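Local coordinates for protein CytC3 (Streptomyces, PDB 3GJA) that probably halogenates a biosynthetic substrate at a nonheme iron site, using a beta-barrel fold of the phytanoyl-CoA dioxygenase family, at residues K108-E113 / L243-S248; I132-D137 / Y260-V265; P141-T146 / W235-H240; T157-C162 / K249-M254. All blocks are in the same frame, centred on the assembly; numbering follows the deposited sequence.

Contact 1 (K108-E113 / L243-S248)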
loop_
_atom_site.group_PDB
_atom_site.type_symbol
_atom_site.label_atom_id
_atom_site.label_comp_id
_atom_site.label_asym_id
_atom_site.label_seq_id
_atom_site.Cartn_x
_atom_site.Cartn_y
_atom_site.Cartn_z
ATOM N N LYS A 108 -1.385 -6.507 -14.017
ATOM C CA LYS A 108 -0.352 -6.653 -15.029
ATOM C C LYS A 108 -0.870 -7.700 -15.997
ATOM O O LYS A 108 -1.263 -8.791 -15.591
ATOM C CB LYS A 108 0.982 -7.091 -14.415
ATOM C CG LYS A 108 2.149 -6.852 -15.355
ATOM C CD LYS A 108 3.410 -6.541 -14.588
ATOM C CE LYS A 108 4.506 -6.038 -15.505
ATOM N NZ LYS A 108 5.714 -5.681 -14.709
ATOM N N TYR A 109 -0.884 -7.354 -17.276
ATOM C CA TYR A 109 -1.404 -8.247 -18.296
ATOM C C TYR A 109 -0.360 -8.545 -19.356
ATOM O O TYR A 109 0.633 -7.823 -19.487
ATOM C CB TYR A 109 -2.634 -7.605 -18.943
ATOM C CG TYR A 109 -3.720 -7.273 -17.941
ATOM C CD1 TYR A 109 -4.432 -8.291 -17.309
ATOM C CD2 TYR A 109 -4.012 -5.947 -17.595
ATOM C CE1 TYR A 109 -5.413 -8.012 -16.352
ATOM C CE2 TYR A 109 -4.994 -5.652 -16.638
ATOM C CZ TYR A 109 -5.689 -6.696 -16.020
ATOM O OH TYR A 109 -6.655 -6.456 -15.064
ATOM N N GLN A 110 -0.603 -9.609 -20.111
ATOM C CA GLN A 110 0.292 -10.040 -21.176
ATOM C C GLN A 110 0.608 -8.855 -22.088
ATOM O O GLN A 110 -0.281 -8.112 -22.493
ATOM C CB GLN A 110 -0.374 -11.184 -21.952
ATOM C CG GLN A 110 0.480 -11.854 -23.021
ATOM C CD GLN A 110 0.524 -11.062 -24.308
ATOM O OE1 GLN A 110 -0.478 -10.475 -24.721
ATOM N NE2 GLN A 110 1.683 -11.054 -24.960
ATOM N N GLY A 111 1.890 -8.663 -22.378
ATOM C CA GLY A 111 2.293 -7.566 -23.235
ATOM C C GLY A 111 2.877 -6.398 -22.465
ATOM O O GLY A 111 3.677 -5.642 -23.010
ATOM N N ASP A 112 2.480 -6.238 -21.207
ATOM C CA ASP A 112 2.994 -5.141 -20.401
ATOM C C ASP A 112 4.502 -5.281 -20.301
ATOM O O ASP A 112 5.028 -6.371 -20.091
ATOM C CB ASP A 112 2.370 -5.138 -18.995
ATOM C CG ASP A 112 0.896 -4.718 -19.002
ATOM O OD1 ASP A 112 0.372 -4.361 -20.085
ATOM O OD2 ASP A 112 0.256 -4.741 -17.925
ATOM N N GLU A 113 5.199 -4.170 -20.476
ATOM C CA GLU A 113 6.647 -4.177 -20.402
ATOM C C GLU A 113 7.049 -4.044 -18.946
ATOM O O GLU A 113 6.226 -3.703 -18.094
ATOM C CB GLU A 113 7.217 -3.016 -21.220
ATOM C CG GLU A 113 6.983 -3.157 -22.715
ATOM C CD GLU A 113 7.385 -1.915 -23.485
ATOM O OE1 GLU A 113 6.721 -0.868 -23.314
ATOM O OE2 GLU A 113 8.366 -1.985 -24.257
ATOM N N LEU A 243 9.696 -7.037 -14.115
ATOM C CA LEU A 243 9.870 -7.784 -15.349
ATOM C C LEU A 243 8.683 -7.573 -16.280
ATOM O O LEU A 243 7.609 -7.153 -15.847
ATOM C CB LEU A 243 9.993 -9.279 -15.030
ATOM C CG LEU A 243 11.277 -9.787 -14.360
ATOM C CD1 LEU A 243 11.055 -11.209 -13.878
ATOM C CD2 LEU A 243 12.450 -9.747 -15.349
ATOM N N PRO A 244 8.873 -7.832 -17.583
ATOM C CA PRO A 244 7.767 -7.670 -18.528
ATOM C C PRO A 244 6.874 -8.890 -18.348
ATOM O O PRO A 244 7.295 -9.881 -17.756
ATOM C CB PRO A 244 8.466 -7.673 -19.881
ATOM C CG PRO A 244 9.616 -8.603 -19.652
ATOM C CD PRO A 244 10.126 -8.143 -18.294
ATOM N N HIS A 245 5.645 -8.817 -18.839
ATOM C CA HIS A 245 4.731 -9.940 -18.719
ATOM C C HIS A 245 4.830 -10.744 -20.006
ATOM O O HIS A 245 4.352 -10.309 -21.050
ATOM C CB HIS A 245 3.301 -9.438 -18.525
ATOM C CG HIS A 245 2.300 -10.530 -18.307
ATOM N ND1 HIS A 245 2.274 -11.681 -19.068
ATOM C CD2 HIS A 245 1.257 -10.623 -17.448
ATOM C CE1 HIS A 245 1.257 -12.434 -18.687
ATOM N NE2 HIS A 245 0.624 -11.815 -17.707
ATOM N N THR A 246 5.442 -11.919 -19.918
ATOM C CA THR A 246 5.630 -12.780 -21.082
ATOM C C THR A 246 4.843 -14.085 -21.013
ATOM O O THR A 246 5.237 -15.070 -21.640
ATOM C CB THR A 246 7.124 -13.142 -21.252
ATOM O OG1 THR A 246 7.582 -13.802 -20.068
ATOM C CG2 THR A 246 7.967 -11.884 -21.460
ATOM N N GLY A 247 3.741 -14.093 -20.261
ATOM C CA GLY A 247 2.929 -15.296 -20.120
ATOM C C GLY A 247 1.712 -15.343 -21.022
ATOM O O GLY A 247 1.687 -14.701 -22.064
ATOM N N SER A 248 0.695 -16.103 -20.638
ATOM C CA SER A 248 -0.505 -16.189 -21.465
ATOM C C SER A 248 -1.423 -14.999 -21.208
ATOM O O SER A 248 -1.330 -14.351 -20.164
ATOM C CB SER A 248 -1.261 -17.490 -21.190
ATOM O OG SER A 248 -1.866 -17.450 -19.914
HETATM O O HOH W 1 3.278 -13.584 -23.930
HETATM O O HOH W 2 -2.723 -11.512 -19.340
#
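Two carbonyl oxygens grip the ammonium NZ of Lys108: Leu243 O, which it meets at 2.7 Å nearly along the C=O axis, and Gly161 O from a neighbouring loop. Next along, backbone pairs with backbone. His245 N gives an almost straight bond to Asp112 O (2.8 Å), and Gly111 N returns one to His245 O. The partner here is a type II beta turn, Tyr109 to Asp112, that follows strand 98-108; Gly111, with its positive phi of 103°, takes the turn's third position, and Asp112 OD2 accepts from Tyr109 N, tying the turn across its mouth. Against this turn lies the His245 ring, its CG anti to the backbone N (chi1 -176°). Gln110 CA sits over one face in a CH-pi contact, 3.5 Å from the ring centroid. Both ring nitrogens are engaged: ND1 accepts from Gly247 N (3.1 Å) and NE2 bonds to Asp251 O, a pattern consistent with a neutral ring protonated at NE2. An alanine here would remove the ring face under Gln110 and both ring-nitrogen bonds, and would probably loosen the packing of the turn against 243-248. Farther out, one water bridges Gln110 NE2 to Gly247 O, while Gln110 OE1 is taken by Lys249 NZ.

Contact 2 (I132-D137 / Y260-V265); sequences IIWPSD and YVPTQV
With CG anti to its carbonyl carbon (chi1 -73°) and chi2 at 63°, Trp134 lays its indole across the turn of 260-265, while Val265, with chi1 at 176°, sets CG1 anti to the backbone N and CG2 beside that N. The two valine methyls therefore do different work. CG2 stands over the middle of the indole face, 3.5 Å from the centroid of the five-membered ring and close to its normal, a CH-pi contact; CG1 goes instead to the backbone, 3.4 Å from Ile133 O, and to Ile132 CG2 at 3.8 Å. At the far end of the indole, Trp134 CH2 meets Pro262 CD at 3.5 Å, the two side chains crossing at about a right angle. Val261 CG2 comes up near Trp134 NE1 (3.8 Å), but the polar partner of that N-H is Gly145 O. In the fold, the end of strand 253-262 runs into a type I beta turn, Pro262 to Val265, closed by Val265 N to Pro262 O, and the chain leaves it as strand 266-267, which pairs antiparallel with strand 132-133 in a small two-stranded sheet. A leucine in place of Trp134 would lose the broad face under Val265 and the N-H given to Gly145, and would probably leave Pro262 and Val265 poorly covered. Outermost, Gln264 NE2 lies against Pro135 CG at 3.6 Å, its amide plane nearly perpendicular to the indole. Phe143 adds a T-shaped contact with the Trp134 ring.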
loop_
_atom_site.group_PDB
_atom_site.type_symbol
_atom_site.label_atom_id
_atom_site.label_comp_id
_atom_site.label_asym_id
_atom_site.label_seq_id
_atom_site.Cartn_x
_atom_site.Cartn_y
_atom_site.Cartn_z
ATOM N N ILE A 132 2.442 13.037 1.232
ATOM C CA ILE A 132 2.925 12.570 2.524
ATOM C C ILE A 132 4.029 13.480 3.058
ATOM O O ILE A 132 4.987 13.788 2.347
ATOM C CB ILE A 132 3.486 11.127 2.393
ATOM C CG1 ILE A 132 2.342 10.143 2.120
ATOM C CG2 ILE A 132 4.279 10.748 3.635
ATOM C CD1 ILE A 132 1.332 10.016 3.259
ATOM N N ILE A 133 3.892 13.908 4.313
ATOM C CA ILE A 133 4.894 14.772 4.942
ATOM C C ILE A 133 5.201 14.346 6.376
ATOM O O ILE A 133 4.325 14.378 7.240
ATOM C CB ILE A 133 4.439 16.249 4.984
ATOM C CG1 ILE A 133 4.336 16.822 3.568
ATOM C CG2 ILE A 133 5.433 17.072 5.796
ATOM C CD1 ILE A 133 5.667 16.970 2.869
ATOM N N TRP A 134 6.442 13.940 6.619
ATOM C CA TRP A 134 6.868 13.545 7.956
ATOM C C TRP A 134 7.414 14.787 8.658
ATOM O O TRP A 134 7.874 15.725 8.006
ATOM C CB TRP A 134 7.991 12.510 7.898
ATOM C CG TRP A 134 7.582 11.141 7.488
ATOM C CD1 TRP A 134 7.051 10.764 6.288
ATOM C CD2 TRP A 134 7.733 9.940 8.258
ATOM N NE1 TRP A 134 6.865 9.401 6.260
ATOM C CE2 TRP A 134 7.275 8.869 7.455
ATOM C CE3 TRP A 134 8.211 9.663 9.548
ATOM C CZ2 TRP A 134 7.282 7.536 7.898
ATOM C CZ3 TRP A 134 8.219 8.337 9.990
ATOM C CH2 TRP A 134 7.757 7.292 9.162
ATOM N N PRO A 135 7.373 14.809 10.001
ATOM C CA PRO A 135 7.889 15.973 10.729
ATOM C C PRO A 135 9.405 16.040 10.579
ATOM O O PRO A 135 10.068 15.011 10.433
ATOM C CB PRO A 135 7.451 15.701 12.164
ATOM C CG PRO A 135 7.471 14.200 12.241
ATOM C CD PRO A 135 6.831 13.801 10.931
ATOM N N SER A 136 9.951 17.250 10.614
ATOM C CA SER A 136 11.393 17.424 10.468
ATOM C C SER A 136 11.920 18.624 11.247
ATOM O O SER A 136 11.166 19.534 11.597
ATOM C CB SER A 136 11.752 17.584 8.986
ATOM O OG SER A 136 11.060 18.685 8.417
ATOM N N ASP A 137 13.222 18.617 11.514
ATOM C CA ASP A 137 13.862 19.708 12.237
ATOM C C ASP A 137 13.927 20.944 11.356
ATOM O O ASP A 137 13.569 20.898 10.175
ATOM C CB ASP A 137 15.275 19.313 12.672
ATOM C CG ASP A 137 15.273 18.341 13.834
ATOM O OD1 ASP A 137 14.703 18.688 14.890
ATOM O OD2 ASP A 137 15.838 17.235 13.694
ATOM N N TYR A 260 1.099 2.513 4.549
ATOM C CA TYR A 260 1.032 2.967 5.930
ATOM C C TYR A 260 2.019 4.052 6.316
ATOM O O TYR A 260 3.100 4.178 5.742
ATOM C CB TYR A 260 1.217 1.782 6.878
ATOM C CG TYR A 260 0.235 0.663 6.638
ATOM C CD1 TYR A 260 0.359 -0.174 5.527
ATOM C CD2 TYR A 260 -0.838 0.456 7.507
ATOM C CE1 TYR A 260 -0.563 -1.191 5.283
ATOM C CE2 TYR A 260 -1.766 -0.555 7.274
ATOM C CZ TYR A 260 -1.626 -1.374 6.158
ATOM O OH TYR A 260 -2.561 -2.351 5.911
ATOM N N VAL A 261 1.630 4.813 7.327
ATOM C CA VAL A 261 2.429 5.906 7.828
ATOM C C VAL A 261 2.031 6.123 9.300
ATOM O O VAL A 261 0.861 5.973 9.660
ATOM C CB VAL A 261 2.141 7.161 6.976
ATOM C CG1 VAL A 261 0.999 7.972 7.580
ATOM C CG2 VAL A 261 3.396 7.963 6.800
ATOM N N PRO A 262 3.004 6.436 10.176
ATOM C CA PRO A 262 2.672 6.657 11.588
ATOM C C PRO A 262 1.831 7.918 11.754
ATOM O O PRO A 262 1.861 8.796 10.895
ATOM C CB PRO A 262 4.046 6.758 12.258
ATOM C CG PRO A 262 4.908 7.305 11.179
ATOM C CD PRO A 262 4.459 6.511 9.967
ATOM N N THR A 263 1.076 7.993 12.850
ATOM C CA THR A 263 0.185 9.126 13.140
ATOM C C THR A 263 0.797 10.535 13.059
ATOM O O THR A 263 0.115 11.502 12.721
ATOM C CB THR A 263 -0.455 8.974 14.543
ATOM O OG1 THR A 263 0.567 8.687 15.509
ATOM C CG2 THR A 263 -1.486 7.852 14.548
ATOM N N GLN A 264 2.072 10.645 13.390
ATOM C CA GLN A 264 2.771 11.923 13.363
ATOM C C GLN A 264 2.882 12.473 11.948
ATOM O O GLN A 264 3.171 13.656 11.748
ATOM C CB GLN A 264 4.161 11.731 13.946
ATOM C CG GLN A 264 4.466 10.259 14.207
ATOM C CD GLN A 264 5.773 9.839 13.606
ATOM O OE1 GLN A 264 6.176 8.687 13.715
ATOM N NE2 GLN A 264 6.452 10.777 12.960
ATOM N N VAL A 265 2.649 11.613 10.962
ATOM C CA VAL A 265 2.743 12.030 9.572
ATOM C C VAL A 265 1.475 12.700 9.063
ATOM O O VAL A 265 0.359 12.301 9.408
ATOM C CB VAL A 265 3.074 10.829 8.664
ATOM C CG1 VAL A 265 3.069 11.259 7.193
ATOM C CG2 VAL A 265 4.422 10.258 9.053
#

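Contact 3 (P141-T146 / W235-H240)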
loop_
_atom_site.group_PDB
_atom_site.type_symbol
_atom_site.label_atom_id
_atom_site.label_comp_id
_atom_site.label_asym_id
_atom_site.label_seq_id
_atom_site.Cartn_x
_atom_site.Cartn_y
_atom_site.Cartn_z
ATOM N N PRO A 141 15.125 18.884 5.336
ATOM C CA PRO A 141 13.967 18.541 4.507
ATOM C C PRO A 141 13.149 17.444 5.183
ATOM O O PRO A 141 13.654 16.734 6.051
ATOM C CB PRO A 141 14.609 18.073 3.207
ATOM C CG PRO A 141 15.868 17.417 3.693
ATOM C CD PRO A 141 16.373 18.415 4.710
ATOM N N ALA A 142 11.891 17.303 4.783
ATOM C CA ALA A 142 11.019 16.298 5.380
ATOM C C ALA A 142 10.990 14.981 4.606
ATOM O O ALA A 142 10.913 14.969 3.378
ATOM C CB ALA A 142 9.607 16.854 5.504
ATOM N N PHE A 143 11.059 13.876 5.340
ATOM C CA PHE A 143 11.009 12.544 4.749
ATOM C C PHE A 143 9.600 12.386 4.184
ATOM O O PHE A 143 8.652 12.959 4.722
ATOM C CB PHE A 143 11.281 11.496 5.831
ATOM C CG PHE A 143 11.230 10.075 5.339
ATOM C CD1 PHE A 143 12.076 9.644 4.322
ATOM C CD2 PHE A 143 10.363 9.155 5.928
ATOM C CE1 PHE A 143 12.066 8.316 3.901
ATOM C CE2 PHE A 143 10.342 7.823 5.518
ATOM C CZ PHE A 143 11.195 7.401 4.502
ATOM N N ILE A 144 9.454 11.625 3.103
ATOM C CA ILE A 144 8.137 11.451 2.489
ATOM C C ILE A 144 7.797 10.013 2.119
ATOM O O ILE A 144 6.921 9.776 1.285
ATOM C CB ILE A 144 8.014 12.298 1.212
ATOM C CG1 ILE A 144 9.061 11.838 0.194
ATOM C CG2 ILE A 144 8.204 13.775 1.538
ATOM C CD1 ILE A 144 8.879 12.436 -1.175
ATOM N N GLY A 145 8.479 9.055 2.734
ATOM C CA GLY A 145 8.220 7.662 2.428
ATOM C C GLY A 145 7.013 7.076 3.141
ATOM O O GLY A 145 6.501 7.643 4.108
ATOM N N THR A 146 6.555 5.927 2.657
ATOM C CA THR A 146 5.410 5.255 3.245
ATOM C C THR A 146 5.600 3.742 3.119
ATOM O O THR A 146 5.940 3.235 2.051
ATOM C CB THR A 146 4.103 5.677 2.540
ATOM O OG1 THR A 146 2.986 5.019 3.152
ATOM C CG2 THR A 146 4.147 5.301 1.062
ATOM N N TRP A 235 9.570 0.091 1.642
ATOM C CA TRP A 235 9.398 1.532 1.674
ATOM C C TRP A 235 8.998 1.871 0.243
ATOM O O TRP A 235 9.576 1.338 -0.706
ATOM C CB TRP A 235 10.716 2.229 2.002
ATOM C CG TRP A 235 11.023 2.322 3.458
ATOM C CD1 TRP A 235 12.044 1.705 4.122
ATOM C CD2 TRP A 235 10.341 3.128 4.426
ATOM N NE1 TRP A 235 12.044 2.081 5.440
ATOM C CE2 TRP A 235 11.009 2.956 5.657
ATOM C CE3 TRP A 235 9.228 3.980 4.372
ATOM C CZ2 TRP A 235 10.604 3.605 6.829
ATOM C CZ3 TRP A 235 8.825 4.629 5.540
ATOM C CH2 TRP A 235 9.513 4.436 6.752
ATOM N N SER A 236 8.012 2.744 0.088
ATOM C CA SER A 236 7.539 3.135 -1.234
ATOM C C SER A 236 8.661 3.611 -2.164
ATOM O O SER A 236 8.558 3.484 -3.386
ATOM C CB SER A 236 6.499 4.244 -1.093
ATOM O OG SER A 236 7.021 5.313 -0.315
ATOM N N ASN A 237 9.728 4.154 -1.587
ATOM C CA ASN A 237 10.846 4.674 -2.373
ATOM C C ASN A 237 12.042 3.730 -2.512
ATOM O O ASN A 237 13.114 4.144 -2.950
ATOM C CB ASN A 237 11.315 6.004 -1.779
ATOM C CG ASN A 237 11.859 5.856 -0.374
ATOM O OD1 ASN A 237 11.286 5.150 0.455
ATOM N ND2 ASN A 237 12.968 6.536 -0.091
ATOM N N THR A 238 11.864 2.465 -2.147
ATOM C CA THR A 238 12.957 1.509 -2.252
ATOM C C THR A 238 13.294 1.225 -3.712
ATOM O O THR A 238 12.410 1.118 -4.560
ATOM C CB THR A 238 12.608 0.182 -1.552
ATOM O OG1 THR A 238 12.418 0.428 -0.154
ATOM C CG2 THR A 238 13.720 -0.839 -1.741
ATOM N N MET A 239 14.582 1.106 -3.994
ATOM C CA MET A 239 15.051 0.823 -5.343
ATOM C C MET A 239 14.391 -0.449 -5.853
ATOM O O MET A 239 14.473 -1.490 -5.214
ATOM C CB MET A 239 16.569 0.627 -5.331
ATOM C CG MET A 239 17.191 0.440 -6.706
ATOM S SD MET A 239 17.029 1.926 -7.697
ATOM C CE MET A 239 18.255 2.959 -6.940
ATOM N N HIS A 240 13.724 -0.375 -6.996
ATOM C CA HIS A 240 13.102 -1.571 -7.536
ATOM C C HIS A 240 12.844 -1.478 -9.029
ATOM O O HIS A 240 12.891 -0.397 -9.620
ATOM C CB HIS A 240 11.787 -1.879 -6.816
ATOM C CG HIS A 240 10.631 -1.065 -7.298
ATOM N ND1 HIS A 240 10.440 0.248 -6.934
ATOM C CD2 HIS A 240 9.606 -1.380 -8.127
ATOM C CE1 HIS A 240 9.345 0.710 -7.513
ATOM N NE2 HIS A 240 8.820 -0.258 -8.243
#
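Ser236 and Thr146 meet through a pair of hydrogen bonds running in opposite senses. Ser236 N donates to Thr146 O at 2.9 Å, arriving from above the carbonyl plane, and Thr146 N donates to Ser236 OG at 3.1 Å; both are somewhat bent. The hydroxyl can receive that N-H because chi1 of 53° puts OG in the crowded position between the backbone N and the carbonyl carbon. Packing beside it is tight, with Thr146 CG2 only 3.4 Å from Ser236 CB. Next to this polar pair, Phe143 turns its edge to the face of the Trp235 six-membered ring, a T-shaped stack with planes at 84° and Phe143 CE2 3.5 Å from Trp235 CZ3. Gly145 lies between the two groups: its N sits over the centre of the Phe143 ring, and a beta carbon on it would run into Phe143 CZ. In the next shell, Thr146 OG1 is held by Tyr260 O and Trp101 NE1, which fixes the threonine's rotation, while Trp235 meets the ring of Phe20. Trp235 also opens a type I beta turn to Thr238, closed by Thr238 N to Trp235 O at 2.9 Å, where the chain leaves strand 230-235. Strands 147-152 and 230-235 are antiparallel neighbours, so the chemistry implies that their pairing is carried past the regular strands, with a serine hydroxyl standing in for the backbone carbonyl as the second acceptor.

Contact 4 (T157-C162 / K249-M254); sequences TEQNGC and KTDYRM
The loop after strand 147-152 folds here into a compact turn, Thr157 to Cys162, and rests against the chain as it enters strand 253-262. An ST motif starts it, Thr157 OG1 accepting from Asn160 N at 2.9 Å; a type I beta turn, Glu158 to Gly161, follows. Two nested backbone bonds then close the loop, Cys162 N to Thr157 O at 2.8 Å and, inside it, Gly161 N to Glu158 O at 3.2 Å. This fold presents one carbonyl, Gly161 O, to the other segment, where it takes a bond from Arg253 NH2 at 3.0 Å. That donor reaches it in the guanidinium plane but from above the carbonyl plane. Arg253 gets there by bends at chi2 and chi3, and its other terminal nitrogen, NH1, binds Phe106 O; NE is buried with no partner in the model. Gly161 O also accepts from Lys108 NZ, so two cationic groups probably polarise this one carbonyl. Alongside this bond, the side chains of Asn160 and Asp251 meet tip to tip, amide and carboxylate planes 35° apart, and Asn160 CB packs on Arg253 CB at 3.9 Å. Asp251 OD1 takes a bond from His155 NE2, and a water donates to both Asp251 OD2 (2.5 Å) and Gln159 OE1 (2.9 Å). The 6-to-1 and 5-to-2 backbone bonds, with a left-handed glycine (phi 89°) as the fifth residue, are those of a Schellman motif, here built on residues 158-160, which have helical backbone angles but no regular helix bonds.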
loop_
_atom_site.group_PDB
_atom_site.type_symbol
_atom_site.label_atom_id
_atom_site.label_comp_id
_atom_site.label_asym_id
_atom_site.label_seq_id
_atom_site.Cartn_x
_atom_site.Cartn_y
_atom_site.Cartn_z
ATOM N N THR A 157 4.547 -14.061 -10.614
ATOM C CA THR A 157 5.690 -14.830 -11.083
ATOM C C THR A 157 6.585 -14.018 -12.000
ATOM O O THR A 157 6.280 -12.868 -12.339
ATOM C CB THR A 157 5.223 -16.042 -11.883
ATOM O OG1 THR A 157 4.553 -15.584 -13.068
ATOM C CG2 THR A 157 4.259 -16.895 -11.055
ATOM N N GLU A 158 7.693 -14.630 -12.409
ATOM C CA GLU A 158 8.606 -13.965 -13.320
ATOM C C GLU A 158 7.916 -13.859 -14.667
ATOM O O GLU A 158 8.019 -12.839 -15.347
ATOM C CB GLU A 158 9.908 -14.748 -13.456
ATOM C CG GLU A 158 10.781 -14.675 -12.220
ATOM C CD GLU A 158 12.146 -15.285 -12.445
ATOM O OE1 GLU A 158 12.896 -14.759 -13.297
ATOM O OE2 GLU A 158 12.466 -16.292 -11.774
ATOM N N GLN A 159 7.195 -14.908 -15.041
ATOM C CA GLN A 159 6.481 -14.913 -16.312
ATOM C C GLN A 159 5.389 -13.846 -16.323
ATOM O O GLN A 159 5.091 -13.278 -17.368
ATOM C CB GLN A 159 5.864 -16.290 -16.575
ATOM C CG GLN A 159 5.198 -16.383 -17.934
ATOM C CD GLN A 159 4.878 -17.808 -18.345
ATOM O OE1 GLN A 159 3.937 -18.423 -17.842
ATOM N NE2 GLN A 159 5.675 -18.345 -19.264
ATOM N N ASN A 160 4.817 -13.594 -15.144
ATOM C CA ASN A 160 3.749 -12.600 -14.902
ATOM C C ASN A 160 4.205 -11.149 -14.832
ATOM O O ASN A 160 3.371 -10.243 -14.782
ATOM C CB ASN A 160 3.048 -12.883 -13.559
ATOM C CG ASN A 160 1.699 -13.464 -13.744
ATOM O OD1 ASN A 160 1.182 -13.475 -14.862
ATOM N ND2 ASN A 160 1.101 -13.948 -12.668
ATOM N N GLY A 161 5.513 -10.940 -14.755
ATOM C CA GLY A 161 6.046 -9.596 -14.642
ATOM C C GLY A 161 6.166 -9.155 -13.189
ATOM O O GLY A 161 5.845 -8.008 -12.850
ATOM N N CYS A 162 6.635 -10.057 -12.327
ATOM C CA CYS A 162 6.789 -9.761 -10.902
ATOM C C CYS A 162 7.783 -8.645 -10.615
ATOM O O CYS A 162 8.642 -8.322 -11.436
ATOM C CB CYS A 162 7.235 -11.006 -10.135
ATOM S SG CYS A 162 8.938 -11.523 -10.512
ATOM N N LYS A 249 -2.307 -14.718 -22.162
ATOM C CA LYS A 249 -3.234 -13.602 -22.041
ATOM C C LYS A 249 -4.279 -13.778 -20.938
ATOM O O LYS A 249 -4.868 -12.798 -20.482
ATOM C CB LYS A 249 -3.933 -13.352 -23.381
ATOM C CG LYS A 249 -2.994 -12.861 -24.467
ATOM C CD LYS A 249 -3.704 -12.749 -25.803
ATOM C CE LYS A 249 -2.748 -12.305 -26.902
ATOM N NZ LYS A 249 -2.302 -10.904 -26.685
ATOM N N THR A 250 -4.517 -15.014 -20.512
ATOM C CA THR A 250 -5.490 -15.258 -19.453
ATOM C C THR A 250 -4.811 -15.241 -18.089
ATOM O O THR A 250 -5.475 -15.293 -17.053
ATOM C CB THR A 250 -6.175 -16.615 -19.626
ATOM O OG1 THR A 250 -5.178 -17.640 -19.688
ATOM C CG2 THR A 250 -7.014 -16.636 -20.907
ATOM N N ASP A 251 -3.486 -15.167 -18.089
ATOM C CA ASP A 251 -2.735 -15.164 -16.839
ATOM C C ASP A 251 -2.422 -13.748 -16.376
ATOM O O ASP A 251 -1.333 -13.239 -16.598
ATOM C CB ASP A 251 -1.439 -15.976 -17.010
ATOM C CG ASP A 251 -0.512 -15.878 -15.802
ATOM O OD1 ASP A 251 -1.012 -15.663 -14.678
ATOM O OD2 ASP A 251 0.720 -16.033 -15.976
ATOM N N TYR A 252 -3.384 -13.103 -15.735
ATOM C CA TYR A 252 -3.156 -11.748 -15.256
ATOM C C TYR A 252 -2.646 -11.789 -13.828
ATOM O O TYR A 252 -2.971 -12.693 -13.061
ATOM C CB TYR A 252 -4.441 -10.926 -15.293
ATOM C CG TYR A 252 -5.439 -11.326 -14.236
ATOM C CD1 TYR A 252 -6.340 -12.365 -14.459
ATOM C CD2 TYR A 252 -5.461 -10.684 -12.997
ATOM C CE1 TYR A 252 -7.244 -12.759 -13.473
ATOM C CE2 TYR A 252 -6.358 -11.069 -12.001
ATOM C CZ TYR A 252 -7.247 -12.105 -12.245
ATOM O OH TYR A 252 -8.132 -12.486 -11.269
ATOM N N ARG A 253 -1.830 -10.808 -13.479
ATOM C CA ARG A 253 -1.299 -10.726 -12.140
ATOM C C ARG A 253 -1.987 -9.559 -11.447
ATOM O O ARG A 253 -2.099 -8.469 -12.015
ATOM C CB ARG A 253 0.210 -10.515 -12.184
ATOM C CG ARG A 253 0.808 -10.160 -10.849
ATOM C CD ARG A 253 0.875 -8.654 -10.690
ATOM N NE ARG A 253 2.201 -8.137 -11.010
ATOM C CZ ARG A 253 2.506 -6.843 -11.051
ATOM N NH1 ARG A 253 1.577 -5.925 -10.805
ATOM N NH2 ARG A 253 3.752 -6.466 -11.301
ATOM N N MET A 254 -2.467 -9.789 -10.231
ATOM C CA MET A 254 -3.135 -8.732 -9.490
ATOM C C MET A 254 -2.525 -8.536 -8.116
ATOM O O MET A 254 -2.503 -9.450 -7.292
ATOM C CB MET A 254 -4.627 -9.032 -9.339
ATOM C CG MET A 254 -5.424 -7.889 -8.705
ATOM S SD MET A 254 -5.335 -6.353 -9.671
ATOM C CE MET A 254 -6.373 -6.789 -11.056
HETATM O O HOH W 3 1.317 -17.226 -18.120
#

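The contacts fall into two groups at opposite ends of the barrel-forming sheet. Contacts 1 and 4, with centres 6 Å apart, form one cluster of loops joined by His245 to Asp251 and Gln110 to Lys249. Contacts 2 and 3 lie 12 Å apart by centres and share Tyr260 to Thr146 and Trp134 to Gly145 bonds. Contact 1 lies 36 Å from contact 2, centre to centre, yet strand 253-262 links the groups: contact 4 sits at its start, contact 2 at its end. Along the chain, contacts 3 and 4 are both nested within contact 2 and cross each other, so residues distant in sequence lace the loops of the fold together.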